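Local atomic coordinates of putative phosphomannomutase (Thermus thermophilus, PDB entry 1TUO), a protein that probably acts as a magnesium-dependent phosphosugar mutase of the phosphohexose mutase family, moving a phosphate group between positions of a sugar phosphate. Residues A[40-43]-A[44-48]; A[130-133]-A[134-138]; A[158-161]-A[162-166]; A[194-197]-A[198-202]. All coordinates share one frame; numbering follows the deposited sequence.

Contact 1. Residues A[40-43]-A[44-48]; sequences GRHL and LERGG
Arg46 lies against the ring of His42, one helical turn earlier, and its whole length takes part in the contact. Its CB rests 3.7 Å from Leu43 O, and CG, turned anti to the carbonyl carbon (chi1 -69°), passes at a similar distance from His42 O. From CG to NE the chain runs straight, which carries CD alongside the imidazole. NE then comes within 3.3 Å of His42 CE1, approaching the ring obliquely, while that same CE1 sits over one face of the guanidinium, toward its rim. The two planes are 46° apart, so the groups pack without stacking flat. At the tip, NH1 continues past the histidine to a salt bridge with Glu132 of helix 130-138; His42 NE2 is hydrogen-bonded to the same carboxylate oxygen. One glutamate thereby holds both groups in place, and its negative charge probably eases the closeness of the arginine to the imidazole.

Behind these side chains the helix comes to an end. Leu43 O accepts Arg46 N at 3.0 Å and Gly48 N at 2.8 Å from opposite faces of its carbonyl plane, and a water joins it to Gly48 O. Earlier in the turn, Leu44 N and Glu45 N still bond to Gly40 O and Arg41 O in the regular helical pattern. Gly47, at positive phi (108°), reverses the chain and bonds through its N to Leu44 O. Together with the Gly48 N to Leu43 O bond, this is the Schellman motif that closes helix 29-45 in the first alpha/beta/alpha domain.

Contact 2. Residues A[130-133]-A[134-138]; sequences QEEA and KAIEA
Ile136 packs back over the turn that begins at Glu132, and this is the close side of the contact. Its CG1 branch, anti to the carbonyl carbon (chi1 -65°), passes 3.4 Å from Glu132 O, and CD1 carries on to 4.2 Å from Glu132 CG, the two side chains crossing at a slant. The same Glu132 O accepts Ile136 N at 3.1 Å. Buried Ala133 adds to this side: its methyl touches Glu17 and Ile128, while its carbonyl takes Glu137 N in a fairly straight bond (161°). Ile136 also touches Tyr39 and His42 of helix 29-45.

Around the helix the packing gives way to longer, polar side chains. Lys134 keeps only its base on the preceding turn, with CG 3.5 Å from Gln130 O. A bend at chi2 (-62°) then directs the extended remainder away, until NZ lies 3.7 Å from Glu137 OE2, a long salt bridge that can hold the exposed ammonium only loosely. Glu137 has a firmer partner for its other oxygen, the backbone N of Phe14.

Bonds from Lys134 N to Gln130 O and from Ala135 N to Glu131 O complete the regular spacing of an amphipathic alpha-helix, one that packs against helix 29-45 within the first alpha/beta/alpha domain.

Contact 3. Residues A[158-161]-A[162-166]; sequences EAYF and EALKA
Glu162 begins the second half of this helix with its base against the turn before: its N bonds to Glu158 O at 3.0 Å, and its CG rests 3.6 Å from that oxygen. A bend at chi2 (-64°) then leads the carboxylate away from the turn. OE1 is hydrogen-bonded to His199 of helix 192-199, while OE2 receives Lys165 NZ, so each oxygen has a partner of its own. Ala163 follows with only a methyl, which lies 3.4 Å from Tyr160 O and touches Phe93 of helix 88-97; its N bonds to Ala159 O.

Leu164 carries the apolar core of the contact. With CG anti to the carbonyl carbon (chi1 -72°), its CD1 is placed over one face of the Tyr160 ring in a CH-pi contact, 4.1 Å from the ring centroid and 28° off the normal. The approach favours the CE2 side, at 3.6 Å, while CD2 reaches on toward the phenolic oxygen. Leu164 CD1 also meets the edge of the Phe161 ring, 4.2 Å from Phe161 CD1, and so touches two aromatic side chains, one over its face and one at its edge. Tyr160 OH is hydrogen-bonded to Asp347, which helps to fix the ring that Leu164 overlies.

Lys165 comes next, on the polar side. Its N bonds to Phe161 O, and a bend at chi3 brings NZ back to Glu162 OE2 at 2.7 Å, a salt bridge on the syn side of the carboxylate.

Apolar side chains pack on helices 88-97, 192-199 and 348-362, and the glutamates also bond to helix 192-199: an amphipathic helix packed among several others in this multidomain alpha/beta mutase.

Contact 4. Residues A[194-197]-A[198-202]; sequences KGFL and RHVGL
The guanidinium of Arg198 folds back over the carbonyl of Gly195 without forming a hydrogen bond to it. NH2 comes within 2.9 Å of Gly195 O, but the oxygen lies over the face of the group, where no N-H points. Bends at chi2 and chi3 (-123° and 56°) bring the group there. Its NH2 instead makes a salt bridge with Glu158 of helix 157-165, while Gly195 O accepts His199 N at 2.8 Å.

On another side of the helix Val200 CG2 lies over one face of the Phe196 ring, toward its rim, and Val200 CG1 is 4.0 Å from Phe196 CE1. Leu197 and Leu202 cross at about a right angle, Leu197 CD2 3.9 Å from Leu202 CB. The helix ends here in a Schellman motif: Leu202 N bonds to Leu197 O at 2.9 Å, and Gly201, at positive phi (68°), makes a weak bond from its N to Arg198 O.

Helix 157-165 thus receives both apolar packing from Phe196 and polar bonds from Arg198 and His199, while Leu197 faces strand 206-209 and Leu202 helix 170-173. The carboxylate of Glu158 would probably stabilise the arginine's positive charge.

Along the chain the four contacts come in series, as two touching pairs. Contacts 1 and 2, with centres about 13 Å apart, join helices 29-45 and 130-138 in the first alpha/beta/alpha domain. Contacts 3 and 4, about 10 Å apart, join helices 157-165 and 192-199, both within the range of the second; helix 192-199 is the crossover between parallel strands 180-183 and 206-209. From one pair to the other the centres are 30 to 39 Å apart, with no touch. One glutamate in the first pair and two in the second bond to basic side chains at or just past the C-terminal end of the partner helix, so polar bonds supplement apolar packing between helices.

Contact 1. Residues A[40-43]-A[44-48]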
ATOM      1  N   GLY A  40      13.296  21.417  -2.630  1.00 19.25           N
ATOM      2  CA  GLY A  40      13.759  22.386  -1.650  1.00 21.29           C
ATOM      3  C   GLY A  40      13.214  23.775  -1.929  1.00 21.74           C
ATOM      4  O   GLY A  40      12.773  24.472  -1.011  1.00 22.62           O
ATOM      5  N   ARG A  41      13.247  24.182  -3.195  1.00 20.71           N
ATOM      6  CA  ARG A  41      12.744  25.499  -3.577  1.00 22.02           C
ATOM      7  C   ARG A  41      11.266  25.578  -3.231  1.00 21.79           C
ATOM      8  O   ARG A  41      10.784  26.598  -2.729  1.00 21.65           O
ATOM      9  CB  ARG A  41      12.944  25.740  -5.079  1.00 26.30           C
ATOM     10  CG  ARG A  41      14.406  25.795  -5.502  1.00 30.58           C
ATOM     11  CD  ARG A  41      14.585  26.298  -6.933  1.00 35.81           C
ATOM     12  NE  ARG A  41      15.982  26.208  -7.359  1.00 40.46           N
ATOM     13  CZ  ARG A  41      16.474  26.760  -8.465  1.00 42.86           C
ATOM     14  NH1 ARG A  41      15.688  27.458  -9.273  1.00 45.73           N
ATOM     15  NH2 ARG A  41      17.759  26.615  -8.765  1.00 45.13           N
ATOM     16  N   HIS A  42      10.549  24.495  -3.504  1.00 19.46           N
ATOM     17  CA  HIS A  42       9.126  24.431  -3.212  1.00 20.46           C
ATOM     18  C   HIS A  42       8.852  24.609  -1.719  1.00 19.33           C
ATOM     19  O   HIS A  42       7.961  25.367  -1.321  1.00 21.44           O
ATOM     20  CB  HIS A  42       8.557  23.090  -3.667  1.00 20.05           C
ATOM     21  CG  HIS A  42       7.175  22.821  -3.162  1.00 21.70           C
ATOM     22  ND1 HIS A  42       6.074  23.532  -3.589  1.00 21.57           N
ATOM     23  CD2 HIS A  42       6.712  21.899  -2.288  1.00 23.34           C
ATOM     24  CE1 HIS A  42       4.991  23.059  -2.999  1.00 22.81           C
ATOM     25  NE2 HIS A  42       5.351  22.067  -2.203  1.00 24.10           N
ATOM     26  N   LEU A  43       9.619  23.912  -0.893  1.00 17.96           N
ATOM     27  CA  LEU A  43       9.428  23.994   0.550  1.00 20.09           C
ATOM     28  C   LEU A  43       9.821  25.346   1.130  1.00 20.36           C
ATOM     29  O   LEU A  43       9.146  25.859   2.022  1.00 20.41           O
ATOM     30  CB  LEU A  43      10.099  22.851   1.334  1.00 21.80           C
ATOM     31  CG  LEU A  43       9.603  21.405   1.407  1.00 24.26           C
ATOM     32  CD1 LEU A  43      10.535  20.450   2.155  1.00 25.73           C
ATOM     33  CD2 LEU A  43       8.192  21.115   1.918  1.00 25.45           C
ATOM     34  N   LEU A  44      10.912  25.919   0.635  1.00 21.36           N
ATOM     35  CA  LEU A  44      11.365  27.217   1.133  1.00 21.86           C
ATOM     36  C   LEU A  44      10.310  28.278   0.836  1.00 23.17           C
ATOM     37  O   LEU A  44      10.087  29.189   1.638  1.00 22.36           O
ATOM     38  CB  LEU A  44      12.694  27.600   0.474  1.00 21.79           C
ATOM     39  CG  LEU A  44      13.929  26.816   0.925  1.00 20.60           C
ATOM     40  CD1 LEU A  44      15.095  27.158   0.016  1.00 22.03           C
ATOM     41  CD2 LEU A  44      14.270  27.163   2.369  1.00 20.60           C
ATOM     42  N   GLU A  45       9.662  28.149  -0.317  1.00 24.61           N
ATOM     43  CA  GLU A  45       8.625  29.092  -0.733  1.00 27.84           C
ATOM     44  C   GLU A  45       7.427  29.040   0.211  1.00 27.40           C
ATOM     45  O   GLU A  45       6.652  29.992   0.298  1.00 27.68           O
ATOM     46  CB  GLU A  45       8.182  28.770  -2.170  1.00 30.77           C
ATOM     47  CG  GLU A  45       7.253  29.799  -2.822  1.00 37.46           C
ATOM     48  CD  GLU A  45       5.829  29.740  -2.297  1.00 40.20           C
ATOM     49  OE1 GLU A  45       5.246  28.634  -2.292  1.00 43.35           O
ATOM     50  OE2 GLU A  45       5.290  30.796  -1.896  1.00 42.25           O
ATOM     51  N   ARG A  46       7.279  27.927   0.921  1.00 25.43           N
ATOM     52  CA  ARG A  46       6.165  27.771   1.849  1.00 26.34           C
ATOM     53  C   ARG A  46       6.571  27.948   3.310  1.00 24.28           C
ATOM     54  O   ARG A  46       5.809  27.607   4.211  1.00 25.24           O
ATOM     55  CB  ARG A  46       5.506  26.401   1.673  1.00 29.23           C
ATOM     56  CG  ARG A  46       4.759  26.215   0.366  1.00 36.16           C
ATOM     57  CD  ARG A  46       3.962  24.922   0.411  1.00 40.99           C
ATOM     58  NE  ARG A  46       3.191  24.694  -0.807  1.00 45.51           N
ATOM     59  CZ  ARG A  46       2.398  23.669  -0.445  1.00 45.95           C
ATOM     60  NH1 ARG A  46       2.945  23.091   0.611  1.00 46.70           N
ATOM     61  NH2 ARG A  46       1.427  23.048  -1.123  1.00 48.17           N
ATOM     62  N   GLY A  47       7.769  28.470   3.546  1.00 23.72           N
ATOM     63  CA  GLY A  47       8.208  28.686   4.915  1.00 21.40           C
ATOM     64  C   GLY A  47       9.285  27.744   5.418  1.00 20.58           C
ATOM     65  O   GLY A  47       9.656  27.795   6.589  1.00 19.87           O
ATOM     66  N   GLY A  48       9.788  26.879   4.543  1.00 20.51           N
ATOM     67  CA  GLY A  48      10.830  25.955   4.958  1.00 19.37           C
ATOM     68  C   GLY A  48      10.339  24.990   6.022  1.00 20.51           C
ATOM     69  O   GLY A  48       9.168  24.604   6.034  1.00 20.88           O
TER
HETATM   70  O   HOH W   1       7.541  24.299   3.629  1.00 27.70           O

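Contact 2. Residues A[130-133]-A[134-138]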
ATOM      1  N   GLN A 130      -2.151  16.127  -5.830  1.00 28.22           N
ATOM      2  CA  GLN A 130      -1.755  16.393  -7.208  1.00 30.48           C
ATOM      3  C   GLN A 130      -1.269  17.828  -7.418  1.00 30.32           C
ATOM      4  O   GLN A 130      -0.293  18.057  -8.130  1.00 29.34           O
ATOM      5  CB  GLN A 130      -2.919  16.096  -8.156  1.00 34.61           C
ATOM      6  CG  GLN A 130      -2.573  16.284  -9.628  1.00 39.17           C
ATOM      7  CD  GLN A 130      -3.710  15.893 -10.555  1.00 42.58           C
ATOM      8  OE1 GLN A 130      -3.609  16.038 -11.775  1.00 45.10           O
ATOM      9  NE2 GLN A 130      -4.800  15.392  -9.981  1.00 44.38           N
ATOM     10  N   GLU A 131      -1.944  18.790  -6.796  1.00 31.45           N
ATOM     11  CA  GLU A 131      -1.569  20.198  -6.933  1.00 31.40           C
ATOM     12  C   GLU A 131      -0.135  20.456  -6.474  1.00 30.26           C
ATOM     13  O   GLU A 131       0.609  21.210  -7.110  1.00 27.70           O
ATOM     14  CB  GLU A 131      -2.530  21.083  -6.131  1.00 35.79           C
ATOM     15  CG  GLU A 131      -3.957  21.110  -6.662  1.00 40.61           C
ATOM     16  CD  GLU A 131      -4.581  19.729  -6.757  1.00 43.63           C
ATOM     17  OE1 GLU A 131      -4.572  18.998  -5.739  1.00 44.43           O
ATOM     18  OE2 GLU A 131      -5.086  19.377  -7.848  1.00 45.99           O
ATOM     19  N   GLU A 132       0.249  19.830  -5.364  1.00 27.22           N
ATOM     20  CA  GLU A 132       1.594  19.986  -4.821  1.00 26.16           C
ATOM     21  C   GLU A 132       2.605  19.264  -5.718  1.00 24.22           C
ATOM     22  O   GLU A 132       3.726  19.740  -5.927  1.00 22.12           O
ATOM     23  CB  GLU A 132       1.639  19.433  -3.391  1.00 27.66           C
ATOM     24  CG  GLU A 132       3.000  19.513  -2.732  1.00 28.32           C
ATOM     25  CD  GLU A 132       2.918  19.605  -1.223  1.00 29.33           C
ATOM     26  OE1 GLU A 132       1.992  19.011  -0.630  1.00 28.11           O
ATOM     27  OE2 GLU A 132       3.790  20.267  -0.624  1.00 29.64           O
ATOM     28  N   ALA A 133       2.196  18.119  -6.257  1.00 23.84           N
ATOM     29  CA  ALA A 133       3.060  17.341  -7.142  1.00 23.38           C
ATOM     30  C   ALA A 133       3.414  18.174  -8.374  1.00 24.33           C
ATOM     31  O   ALA A 133       4.562  18.200  -8.824  1.00 23.50           O
ATOM     32  CB  ALA A 133       2.351  16.074  -7.570  1.00 23.83           C
ATOM     33  N   LYS A 134       2.414  18.858  -8.917  1.00 25.22           N
ATOM     34  CA  LYS A 134       2.622  19.686 -10.096  1.00 25.73           C
ATOM     35  C   LYS A 134       3.547  20.855  -9.791  1.00 24.65           C
ATOM     36  O   LYS A 134       4.378  21.228 -10.612  1.00 24.74           O
ATOM     37  CB  LYS A 134       1.280  20.210 -10.613  1.00 28.11           C
ATOM     38  CG  LYS A 134       0.438  19.162 -11.327  1.00 34.15           C
ATOM     39  CD  LYS A 134       1.157  18.649 -12.573  1.00 37.95           C
ATOM     40  CE  LYS A 134       0.306  17.660 -13.356  1.00 40.58           C
ATOM     41  NZ  LYS A 134       1.001  17.200 -14.596  1.00 43.15           N
ATOM     42  N   ALA A 135       3.397  21.431  -8.604  1.00 24.20           N
ATOM     43  CA  ALA A 135       4.219  22.565  -8.200  1.00 24.59           C
ATOM     44  C   ALA A 135       5.699  22.189  -8.135  1.00 24.07           C
ATOM     45  O   ALA A 135       6.567  22.944  -8.579  1.00 24.96           O
ATOM     46  CB  ALA A 135       3.745  23.089  -6.851  1.00 24.20           C
ATOM     47  N   ILE A 136       5.986  21.021  -7.576  1.00 21.83           N
ATOM     48  CA  ILE A 136       7.361  20.557  -7.466  1.00 20.71           C
ATOM     49  C   ILE A 136       7.933  20.260  -8.858  1.00 19.92           C
ATOM     50  O   ILE A 136       9.067  20.629  -9.170  1.00 20.28           O
ATOM     51  CB  ILE A 136       7.433  19.281  -6.577  1.00 19.79           C
ATOM     52  CG1 ILE A 136       7.032  19.638  -5.139  1.00 20.03           C
ATOM     53  CG2 ILE A 136       8.831  18.702  -6.604  1.00 20.58           C
ATOM     54  CD1 ILE A 136       6.753  18.422  -4.247  1.00 21.45           C
ATOM     55  N   GLU A 137       7.133  19.607  -9.693  1.00 20.22           N
ATOM     56  CA  GLU A 137       7.558  19.253 -11.047  1.00 21.59           C
ATOM     57  C   GLU A 137       7.938  20.499 -11.840  1.00 22.24           C
ATOM     58  O   GLU A 137       8.922  20.509 -12.581  1.00 21.20           O
ATOM     59  CB  GLU A 137       6.431  18.526 -11.777  1.00 24.29           C
ATOM     60  CG  GLU A 137       6.788  18.078 -13.188  1.00 26.82           C
ATOM     61  CD  GLU A 137       5.582  17.553 -13.945  1.00 29.00           C
ATOM     62  OE1 GLU A 137       5.696  16.485 -14.573  1.00 30.06           O
ATOM     63  OE2 GLU A 137       4.521  18.214 -13.916  1.00 31.69           O
ATOM     64  N   ALA A 138       7.145  21.550 -11.674  1.00 21.93           N
ATOM     65  CA  ALA A 138       7.385  22.800 -12.386  1.00 22.48           C
ATOM     66  C   ALA A 138       8.718  23.448 -12.026  1.00 22.41           C
ATOM     67  O   ALA A 138       9.292  24.183 -12.832  1.00 23.90           O
ATOM     68  CB  ALA A 138       6.238  23.774 -12.111  1.00 22.33           C
TER

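Contact 3. Residues A[158-161]-A[162-166]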
ATOM      1  N   GLU A 158      10.665   2.718  17.665  1.00 26.74           N
ATOM      2  CA  GLU A 158       9.940   2.623  18.926  1.00 27.17           C
ATOM      3  C   GLU A 158       8.715   3.524  18.957  1.00 25.69           C
ATOM      4  O   GLU A 158       7.641   3.104  19.387  1.00 26.17           O
ATOM      5  CB  GLU A 158      10.862   2.977  20.096  1.00 30.24           C
ATOM      6  CG  GLU A 158      11.938   1.942  20.391  1.00 35.21           C
ATOM      7  CD  GLU A 158      11.375   0.639  20.926  1.00 37.84           C
ATOM      8  OE1 GLU A 158      10.872  -0.175  20.123  1.00 39.70           O
ATOM      9  OE2 GLU A 158      11.432   0.431  22.159  1.00 41.41           O
ATOM     10  N   ALA A 159       8.871   4.765  18.502  1.00 24.77           N
ATOM     11  CA  ALA A 159       7.754   5.702  18.494  1.00 23.25           C
ATOM     12  C   ALA A 159       6.657   5.215  17.550  1.00 21.52           C
ATOM     13  O   ALA A 159       5.470   5.390  17.827  1.00 21.59           O
ATOM     14  CB  ALA A 159       8.232   7.091  18.076  1.00 24.47           C
ATOM     15  N   TYR A 160       7.061   4.615  16.435  1.00 21.25           N
ATOM     16  CA  TYR A 160       6.106   4.086  15.464  1.00 20.55           C
ATOM     17  C   TYR A 160       5.311   2.955  16.115  1.00 21.47           C
ATOM     18  O   TYR A 160       4.098   2.855  15.935  1.00 22.13           O
ATOM     19  CB  TYR A 160       6.849   3.574  14.227  1.00 21.66           C
ATOM     20  CG  TYR A 160       5.965   2.910  13.186  1.00 20.48           C
ATOM     21  CD1 TYR A 160       4.912   3.607  12.576  1.00 21.02           C
ATOM     22  CD2 TYR A 160       6.182   1.586  12.809  1.00 20.56           C
ATOM     23  CE1 TYR A 160       4.094   2.987  11.614  1.00 20.08           C
ATOM     24  CE2 TYR A 160       5.377   0.963  11.854  1.00 22.21           C
ATOM     25  CZ  TYR A 160       4.336   1.665  11.264  1.00 21.42           C
ATOM     26  OH  TYR A 160       3.535   1.027  10.336  1.00 22.83           O
ATOM     27  N   PHE A 161       5.996   2.108  16.874  1.00 21.83           N
ATOM     28  CA  PHE A 161       5.325   1.003  17.549  1.00 23.56           C
ATOM     29  C   PHE A 161       4.322   1.544  18.565  1.00 24.27           C
ATOM     30  O   PHE A 161       3.215   1.019  18.701  1.00 22.85           O
ATOM     31  CB  PHE A 161       6.341   0.093  18.249  1.00 23.41           C
ATOM     32  CG  PHE A 161       7.221  -0.690  17.305  1.00 25.51           C
ATOM     33  CD1 PHE A 161       6.739  -1.126  16.072  1.00 25.92           C
ATOM     34  CD2 PHE A 161       8.522  -1.019  17.667  1.00 25.17           C
ATOM     35  CE1 PHE A 161       7.542  -1.878  15.216  1.00 27.58           C
ATOM     36  CE2 PHE A 161       9.334  -1.771  16.819  1.00 28.88           C
ATOM     37  CZ  PHE A 161       8.842  -2.202  15.590  1.00 26.40           C
ATOM     38  N   GLU A 162       4.710   2.596  19.281  1.00 24.44           N
ATOM     39  CA  GLU A 162       3.816   3.199  20.262  1.00 26.33           C
ATOM     40  C   GLU A 162       2.571   3.756  19.586  1.00 25.67           C
ATOM     41  O   GLU A 162       1.475   3.690  20.135  1.00 26.53           O
ATOM     42  CB  GLU A 162       4.533   4.315  21.026  1.00 28.36           C
ATOM     43  CG  GLU A 162       5.403   3.807  22.154  1.00 32.38           C
ATOM     44  CD  GLU A 162       4.586   3.117  23.235  1.00 34.09           C
ATOM     45  OE1 GLU A 162       4.823   1.919  23.491  1.00 36.07           O
ATOM     46  OE2 GLU A 162       3.704   3.775  23.825  1.00 37.48           O
ATOM     47  N   ALA A 163       2.747   4.312  18.393  1.00 26.36           N
ATOM     48  CA  ALA A 163       1.621   4.864  17.653  1.00 26.86           C
ATOM     49  C   ALA A 163       0.679   3.734  17.237  1.00 26.92           C
ATOM     50  O   ALA A 163      -0.541   3.866  17.352  1.00 26.56           O
ATOM     51  CB  ALA A 163       2.120   5.612  16.427  1.00 26.82           C
ATOM     52  N   LEU A 164       1.255   2.631  16.755  1.00 26.28           N
ATOM     53  CA  LEU A 164       0.469   1.475  16.325  1.00 27.02           C
ATOM     54  C   LEU A 164      -0.368   0.937  17.476  1.00 28.60           C
ATOM     55  O   LEU A 164      -1.559   0.664  17.318  1.00 28.27           O
ATOM     56  CB  LEU A 164       1.388   0.359  15.808  1.00 26.69           C
ATOM     57  CG  LEU A 164       2.078   0.579  14.456  1.00 24.31           C
ATOM     58  CD1 LEU A 164       3.014  -0.580  14.163  1.00 25.94           C
ATOM     59  CD2 LEU A 164       1.024   0.706  13.358  1.00 27.81           C
ATOM     60  N   LYS A 165       0.272   0.791  18.631  1.00 30.32           N
ATOM     61  CA  LYS A 165      -0.378   0.279  19.832  1.00 32.22           C
ATOM     62  C   LYS A 165      -1.707   0.976  20.103  1.00 31.48           C
ATOM     63  O   LYS A 165      -2.688   0.342  20.488  1.00 32.75           O
ATOM     64  CB  LYS A 165       0.557   0.459  21.036  1.00 33.90           C
ATOM     65  CG  LYS A 165      -0.013  -0.036  22.354  1.00 37.84           C
ATOM     66  CD  LYS A 165       0.933   0.250  23.523  1.00 39.74           C
ATOM     67  CE  LYS A 165       1.086   1.742  23.775  1.00 42.29           C
ATOM     68  NZ  LYS A 165       1.928   2.026  24.975  1.00 43.52           N
ATOM     69  N   ALA A 166      -1.735   2.284  19.881  1.00 32.11           N
ATOM     70  CA  ALA A 166      -2.929   3.084  20.121  1.00 31.74           C
ATOM     71  C   ALA A 166      -4.127   2.737  19.240  1.00 32.81           C
ATOM     72  O   ALA A 166      -5.239   3.203  19.495  1.00 33.51           O
ATOM     73  CB  ALA A 166      -2.588   4.563  19.964  1.00 34.20           C
TER

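Contact 4. Residues A[194-197]-A[198-202]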
ATOM      1  N   LYS A 194       7.538  -8.558  14.425  1.00 27.03           N
ATOM      2  CA  LYS A 194       8.148  -9.161  15.610  1.00 29.58           C
ATOM      3  C   LYS A 194       8.505  -8.024  16.553  1.00 29.47           C
ATOM      4  O   LYS A 194       8.285  -8.103  17.765  1.00 31.38           O
ATOM      5  CB  LYS A 194       9.427  -9.915  15.251  1.00 33.31           C
ATOM      6  CG  LYS A 194       9.231 -11.151  14.400  1.00 38.07           C
ATOM      7  CD  LYS A 194      10.570 -11.833  14.157  1.00 41.99           C
ATOM      8  CE  LYS A 194      10.420 -13.076  13.303  1.00 43.43           C
ATOM      9  NZ  LYS A 194      11.748 -13.713  13.061  1.00 46.14           N
ATOM     10  N   GLY A 195       9.058  -6.960  15.979  1.00 27.81           N
ATOM     11  CA  GLY A 195       9.440  -5.805  16.763  1.00 27.55           C
ATOM     12  C   GLY A 195       8.278  -5.230  17.552  1.00 27.46           C
ATOM     13  O   GLY A 195       8.389  -5.031  18.760  1.00 28.44           O
ATOM     14  N   PHE A 196       7.162  -4.967  16.878  1.00 26.30           N
ATOM     15  CA  PHE A 196       5.989  -4.408  17.545  1.00 25.20           C
ATOM     16  C   PHE A 196       5.496  -5.281  18.697  1.00 25.81           C
ATOM     17  O   PHE A 196       5.188  -4.781  19.780  1.00 26.39           O
ATOM     18  CB  PHE A 196       4.830  -4.223  16.566  1.00 23.58           C
ATOM     19  CG  PHE A 196       3.522  -3.919  17.242  1.00 22.03           C
ATOM     20  CD1 PHE A 196       3.251  -2.643  17.721  1.00 23.14           C
ATOM     21  CD2 PHE A 196       2.590  -4.931  17.465  1.00 23.23           C
ATOM     22  CE1 PHE A 196       2.071  -2.376  18.415  1.00 23.18           C
ATOM     23  CE2 PHE A 196       1.406  -4.677  18.159  1.00 21.03           C
ATOM     24  CZ  PHE A 196       1.147  -3.396  18.635  1.00 22.37           C
ATOM     25  N   LEU A 197       5.395  -6.580  18.442  1.00 26.04           N
ATOM     26  CA  LEU A 197       4.919  -7.520  19.449  1.00 27.74           C
ATOM     27  C   LEU A 197       5.854  -7.558  20.651  1.00 29.30           C
ATOM     28  O   LEU A 197       5.405  -7.523  21.802  1.00 29.02           O
ATOM     29  CB  LEU A 197       4.787  -8.915  18.838  1.00 26.13           C
ATOM     30  CG  LEU A 197       3.707  -9.046  17.758  1.00 25.51           C
ATOM     31  CD1 LEU A 197       3.827 -10.396  17.067  1.00 25.15           C
ATOM     32  CD2 LEU A 197       2.324  -8.877  18.382  1.00 26.48           C
ATOM     33  N   ARG A 198       7.152  -7.638  20.382  1.00 30.36           N
ATOM     34  CA  ARG A 198       8.136  -7.670  21.452  1.00 32.26           C
ATOM     35  C   ARG A 198       8.044  -6.351  22.209  1.00 31.93           C
ATOM     36  O   ARG A 198       8.230  -6.307  23.424  1.00 32.79           O
ATOM     37  CB  ARG A 198       9.540  -7.858  20.872  1.00 33.28           C
ATOM     38  CG  ARG A 198      10.673  -7.574  21.847  1.00 36.51           C
ATOM     39  CD  ARG A 198      11.581  -6.504  21.266  1.00 39.53           C
ATOM     40  NE  ARG A 198      10.819  -5.300  20.941  1.00 41.38           N
ATOM     41  CZ  ARG A 198      11.225  -4.361  20.093  1.00 42.05           C
ATOM     42  NH1 ARG A 198      12.393  -4.478  19.472  1.00 42.60           N
ATOM     43  NH2 ARG A 198      10.460  -3.301  19.866  1.00 41.25           N
ATOM     44  N   HIS A 199       7.735  -5.283  21.481  1.00 31.59           N
ATOM     45  CA  HIS A 199       7.612  -3.954  22.068  1.00 30.95           C
ATOM     46  C   HIS A 199       6.483  -3.860  23.094  1.00 32.16           C
ATOM     47  O   HIS A 199       6.615  -3.174  24.112  1.00 31.29           O
ATOM     48  CB  HIS A 199       7.370  -2.915  20.974  1.00 30.58           C
ATOM     49  CG  HIS A 199       7.158  -1.528  21.497  1.00 29.60           C
ATOM     50  ND1 HIS A 199       8.200  -0.709  21.877  1.00 30.27           N
ATOM     51  CD2 HIS A 199       6.025  -0.818  21.709  1.00 29.39           C
ATOM     52  CE1 HIS A 199       7.717   0.446  22.299  1.00 29.03           C
ATOM     53  NE2 HIS A 199       6.401   0.406  22.207  1.00 31.47           N
ATOM     54  N   VAL A 200       5.373  -4.539  22.818  1.00 31.38           N
ATOM     55  CA  VAL A 200       4.223  -4.519  23.716  1.00 32.14           C
ATOM     56  C   VAL A 200       4.145  -5.747  24.625  1.00 31.04           C
ATOM     57  O   VAL A 200       3.152  -5.942  25.323  1.00 31.85           O
ATOM     58  CB  VAL A 200       2.901  -4.409  22.928  1.00 32.32           C
ATOM     59  CG1 VAL A 200       2.815  -3.055  22.239  1.00 33.84           C
ATOM     60  CG2 VAL A 200       2.808  -5.532  21.907  1.00 33.00           C
ATOM     61  N   GLY A 201       5.190  -6.571  24.599  1.00 31.30           N
ATOM     62  CA  GLY A 201       5.268  -7.775  25.424  1.00 32.21           C
ATOM     63  C   GLY A 201       4.274  -8.876  25.050  1.00 33.68           C
ATOM     64  O   GLY A 201       3.894  -9.690  25.894  1.00 32.54           O
ATOM     65  N   LEU A 202       3.852  -8.906  23.790  1.00 33.61           N
ATOM     66  CA  LEU A 202       2.915  -9.932  23.343  1.00 33.48           C
ATOM     67  C   LEU A 202       3.687 -11.140  22.836  1.00 34.01           C
ATOM     68  O   LEU A 202       4.456 -11.045  21.877  1.00 33.22           O
ATOM     69  CB  LEU A 202       1.993  -9.377  22.252  1.00 34.99           C
ATOM     70  CG  LEU A 202       0.842  -8.502  22.767  1.00 35.06           C
ATOM     71  CD1 LEU A 202      -0.063  -8.102  21.612  1.00 35.68           C
ATOM     72  CD2 LEU A 202       0.059  -9.248  23.834  1.00 35.59           C
TER